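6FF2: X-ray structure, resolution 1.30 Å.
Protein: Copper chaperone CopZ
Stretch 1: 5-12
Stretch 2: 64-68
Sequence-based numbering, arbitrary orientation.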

ATOM      1  N   ILE A   5     -14.978   9.852  13.808  1.00 12.20           N
ATOM      2  CA  ILE A   5     -15.011   8.755  12.858  1.00 11.51           C
ATOM      3  C   ILE A   5     -15.121   9.313  11.451  1.00 12.64           C
ATOM      4  O   ILE A   5     -16.118   9.960  11.130  1.00 14.39           O
ATOM      5  CB  ILE A   5     -16.116   7.761  13.204  1.00 13.55           C
ATOM      6  CG1 ILE A   5     -15.886   7.199  14.654  1.00 17.99           C
ATOM      7  CG2 ILE A   5     -16.144   6.639  12.188  1.00 14.42           C
ATOM      8  CD1 ILE A   5     -17.026   6.389  15.148  1.00 24.12           C
ATOM      9  N   LEU A   6     -14.105   9.068  10.610  1.00 13.01           N
ATOM     10  CA  LEU A   6     -14.121   9.467   9.210  1.00 13.23           C
ATOM     11  C   LEU A   6     -14.524   8.266   8.388  1.00 13.42           C
ATOM     12  O   LEU A   6     -14.110   7.125   8.699  1.00 16.80           O
ATOM     13  CB  LEU A   6     -12.831  10.096   8.742  1.00 17.02           C
ATOM     14  CG  LEU A   6     -12.435  11.346   9.532  1.00 18.61           C
ATOM     15  CD1 LEU A   6     -11.384  10.977  10.547  1.00 19.14           C
ATOM     16  CD2 LEU A   6     -11.929  12.472   8.629  1.00 20.69           C
ATOM     17  N   ASN A   7     -15.287   8.501   7.329  1.00 16.04           N
ATOM     18  CA  ASN A   7     -15.616   7.445   6.356  1.00 16.50           C
ATOM     19  C   ASN A   7     -14.740   7.673   5.119  1.00 16.69           C
ATOM     20  O   ASN A   7     -14.811   8.703   4.522  1.00 18.80           O
ATOM     21  CB  ASN A   7     -17.044   7.492   5.994  1.00 20.83           C
ATOM     22  CG  ASN A   7     -17.851   6.852   7.008  1.00 26.91           C
ATOM     23  OD1 ASN A   7     -18.589   7.538   7.685  1.00 41.75           O
ATOM     24  ND2 ASN A   7     -17.777   5.511   7.099  1.00 33.83           N
ATOM     25  N   VAL A   8     -13.884   6.697   4.803  1.00 17.71           N
ATOM     26  CA  VAL A   8     -12.831   6.872   3.816  1.00 16.37           C
ATOM     27  C   VAL A   8     -13.000   5.818   2.778  1.00 16.32           C
ATOM     28  O   VAL A   8     -13.230   4.653   3.111  1.00 19.77           O
ATOM     29  CB  VAL A   8     -11.432   6.786   4.448  1.00 15.08           C
ATOM     30  CG1 VAL A   8     -10.351   6.971   3.401  1.00 17.13           C
ATOM     31  CG2 VAL A   8     -11.228   7.827   5.544  1.00 18.57           C
ATOM     32  N   GLU A   9     -12.933   6.270   1.528  1.00 15.90           N
ATOM     33  CA  GLU A   9     -12.951   5.374   0.349  1.00 17.75           C
ATOM     34  C   GLU A   9     -11.571   5.279  -0.256  1.00 19.46           C
ATOM     35  O   GLU A   9     -10.831   6.280  -0.334  1.00 20.94           O
ATOM     36  CB  GLU A   9     -13.931   5.901  -0.733  1.00 20.04           C
ATOM     37  CG  GLU A   9     -15.350   5.760  -0.267  1.00 21.58           C
ATOM     38  CD  GLU A   9     -16.383   6.252  -1.264  1.00 29.46           C
ATOM     39  OE1 GLU A   9     -16.049   6.803  -2.334  1.00 38.46           O
ATOM     40  OE2 GLU A   9     -17.563   6.087  -0.933  1.00 32.35           O
ATOM     41  N   GLY A  10     -11.263   4.072  -0.737  1.00 19.60           N
ATOM     42  CA  GLY A  10      -9.999   3.849  -1.474  1.00 19.81           C
ATOM     43  C   GLY A  10      -8.963   3.056  -0.686  1.00 19.44           C
ATOM     44  O   GLY A  10      -7.931   2.705  -1.239  1.00 21.21           O
ATOM     45  N   MET A  11      -9.205   2.779   0.599  1.00 18.43           N
ATOM     46  CA  MET A  11      -8.192   2.067   1.397  1.00 17.56           C
ATOM     47  C   MET A  11      -8.375   0.588   1.112  1.00 18.19           C
ATOM     48  O   MET A  11      -9.392   0.008   1.466  1.00 22.31           O
ATOM     49  CB  MET A  11      -8.316   2.361   2.895  1.00 16.12           C
ATOM     50  CG  MET A  11      -8.218   3.837   3.202  1.00 16.50           C
ATOM     51  SD  MET A  11      -8.314   4.116   4.982  1.00 19.38           S
ATOM     52  CE  MET A  11      -9.932   3.458   5.342  1.00 18.73           C
ATOM     53  N   SER A  12      -7.387  -0.042   0.466  1.00 18.20           N
ATOM     54  CA  SER A  12      -7.610  -1.425  -0.002  1.00 21.14           C
ATOM     55  C   SER A  12      -6.819  -2.477   0.682  1.00 22.07           C
ATOM     56  O   SER A  12      -7.063  -3.633   0.407  1.00 24.29           O
ATOM     57  CB  SER A  12      -7.313  -1.528  -1.504  1.00 22.70           C
ATOM     58  OG  SER A  12      -6.001  -1.119  -1.749  1.00 26.62           O
TER
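Stretch 2 (64-68) GYDVV

The C-terminal residues of the chain lie antiparallel along the end of a strand, against Leu6 to Glu9, and continue past it to Gly10 and Met11, forming a short two-stranded pairing whose backbone hydrogen bonds are extended by apolar packing around Val8, Val67 and Tyr65. Gly64 follows a helix, which it closes in a Schellman motif with positive phi (99°); Tyr65 to Val67 are extended, with phi/psi of -108/129° at Asp66 and -97/128° at Val67.

The register sets Val8 against Val67, a non-hydrogen-bonded pair with CA atoms 4.6 Å apart, and Glu9 against Asp66, a hydrogen-bonded pair. In the latter, Glu9 N donates to Asp66 O at 2.8 Å and Asp66 N to Glu9 O at 3.1 Å, both nearly linear. Val68 N continues the ladder with a 2.8 Å bond to Asn7 O, and one water accepts from Asn7 N (2.9 Å) while donating to Val68 O (2.7 Å), so it bridges the backbones where the chain ends. Between these bonds, Val8 CA approaches Asp66 O at 3.4 Å, a CA-H...O contact typical of close antiparallel strands.

Val8 and Val67 project from the same face of the sheet. Val67 CG1 lies 4.1 Å from Leu6 CD2, and Val8 CG1 meets Tyr65 CB at 3.6 Å. Glu9 and Asp66 share the other face, where their like-charged carboxylates come within 4.6 Å (Glu9 OE1 to Asp66 OD2).

Beyond the strand, Tyr65 points its CA-to-CB bond toward stretch 1. Met11 CG sits over one face of its ring, 3.8 Å from Tyr65 CD1, whereas Gly10 O approaches the ring edge, 3.4 Å from Tyr65 CE1. Gly10 adopts positive phi (107°), and a CB there would come within 3.3 Å of Tyr65 CD1, so the absent side chain leaves room for the ring.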

ATOM      1  N   GLY A  64      -4.101  10.441  -0.979  1.00 21.92           N
ATOM      2  CA  GLY A  64      -4.779   9.935  -2.159  1.00 22.78           C
ATOM      3  C   GLY A  64      -6.145   9.308  -1.995  1.00 22.72           C
ATOM      4  O   GLY A  64      -6.706   8.835  -2.956  1.00 25.94           O
ATOM      5  N   TYR A  65      -6.723   9.348  -0.809  1.00 18.21           N
ATOM      6  CA  TYR A  65      -8.030   8.713  -0.519  1.00 15.94           C
ATOM      7  C   TYR A  65      -9.132   9.767  -0.532  1.00 17.43           C
ATOM      8  O   TYR A  65      -8.855  10.928  -0.512  1.00 20.33           O
ATOM      9  CB  TYR A  65      -7.944   7.989   0.865  1.00 16.62           C
ATOM     10  CG  TYR A  65      -6.812   7.011   0.897  1.00 16.15           C
ATOM     11  CD1 TYR A  65      -6.899   5.823   0.216  1.00 16.98           C
ATOM     12  CD2 TYR A  65      -5.628   7.306   1.491  1.00 15.58           C
ATOM     13  CE1 TYR A  65      -5.811   4.964   0.143  1.00 21.25           C
ATOM     14  CE2 TYR A  65      -4.539   6.473   1.443  1.00 17.21           C
ATOM     15  CZ  TYR A  65      -4.640   5.317   0.765  1.00 18.04           C
ATOM     16  OH  TYR A  65      -3.514   4.552   0.730  1.00 20.45           O
ATOM     17  N   ASP A  66     -10.383   9.339  -0.565  1.00 20.50           N
ATOM     18  CA  ASP A  66     -11.539  10.238  -0.563  1.00 21.23           C
ATOM     19  C   ASP A  66     -12.229  10.155   0.801  1.00 18.77           C
ATOM     20  O   ASP A  66     -12.595   9.053   1.259  1.00 21.42           O
ATOM     21  CB  ASP A  66     -12.549   9.821  -1.626  1.00 22.93           C
ATOM     22  CG  ASP A  66     -12.047  10.023  -3.038  1.00 32.27           C
ATOM     23  OD1 ASP A  66     -11.209  10.899  -3.324  1.00 35.06           O
ATOM     24  OD2 ASP A  66     -12.564   9.291  -3.880  1.00 37.52           O
ATOM     25  N   VAL A  67     -12.468  11.292   1.421  1.00 20.53           N
ATOM     26  CA  VAL A  67     -13.213  11.281   2.657  1.00 19.66           C
ATOM     27  C   VAL A  67     -14.682  11.593   2.304  1.00 23.17           C
ATOM     28  O   VAL A  67     -14.947  12.590   1.647  1.00 25.12           O
ATOM     29  CB  VAL A  67     -12.670  12.327   3.628  1.00 23.03           C
ATOM     30  CG1 VAL A  67     -13.571  12.433   4.853  1.00 24.02           C
ATOM     31  CG2 VAL A  67     -11.237  12.022   3.985  1.00 24.87           C
ATOM     32  N   VAL A  68     -15.632  10.766   2.753  1.00 19.61           N
ATOM     33  CA  VAL A  68     -17.043  10.944   2.430  1.00 23.72           C
ATOM     34  C   VAL A  68     -17.599  12.088   3.245  1.00 28.84           C
ATOM     35  O   VAL A  68     -17.353  12.179   4.453  1.00 34.60           O
ATOM     36  CB  VAL A  68     -17.860   9.722   2.825  1.00 26.34           C
ATOM     37  CG1 VAL A  68     -19.367  10.029   2.742  1.00 27.92           C
ATOM     38  CG2 VAL A  68     -17.426   8.530   1.995  1.00 25.33           C
ATOM     39  OXT VAL A  68     -18.335  12.899   2.656  1.00 41.65           O
TER
HETATM   40  O   HOH W   1     -16.315  11.127   6.761  1.00 26.45           O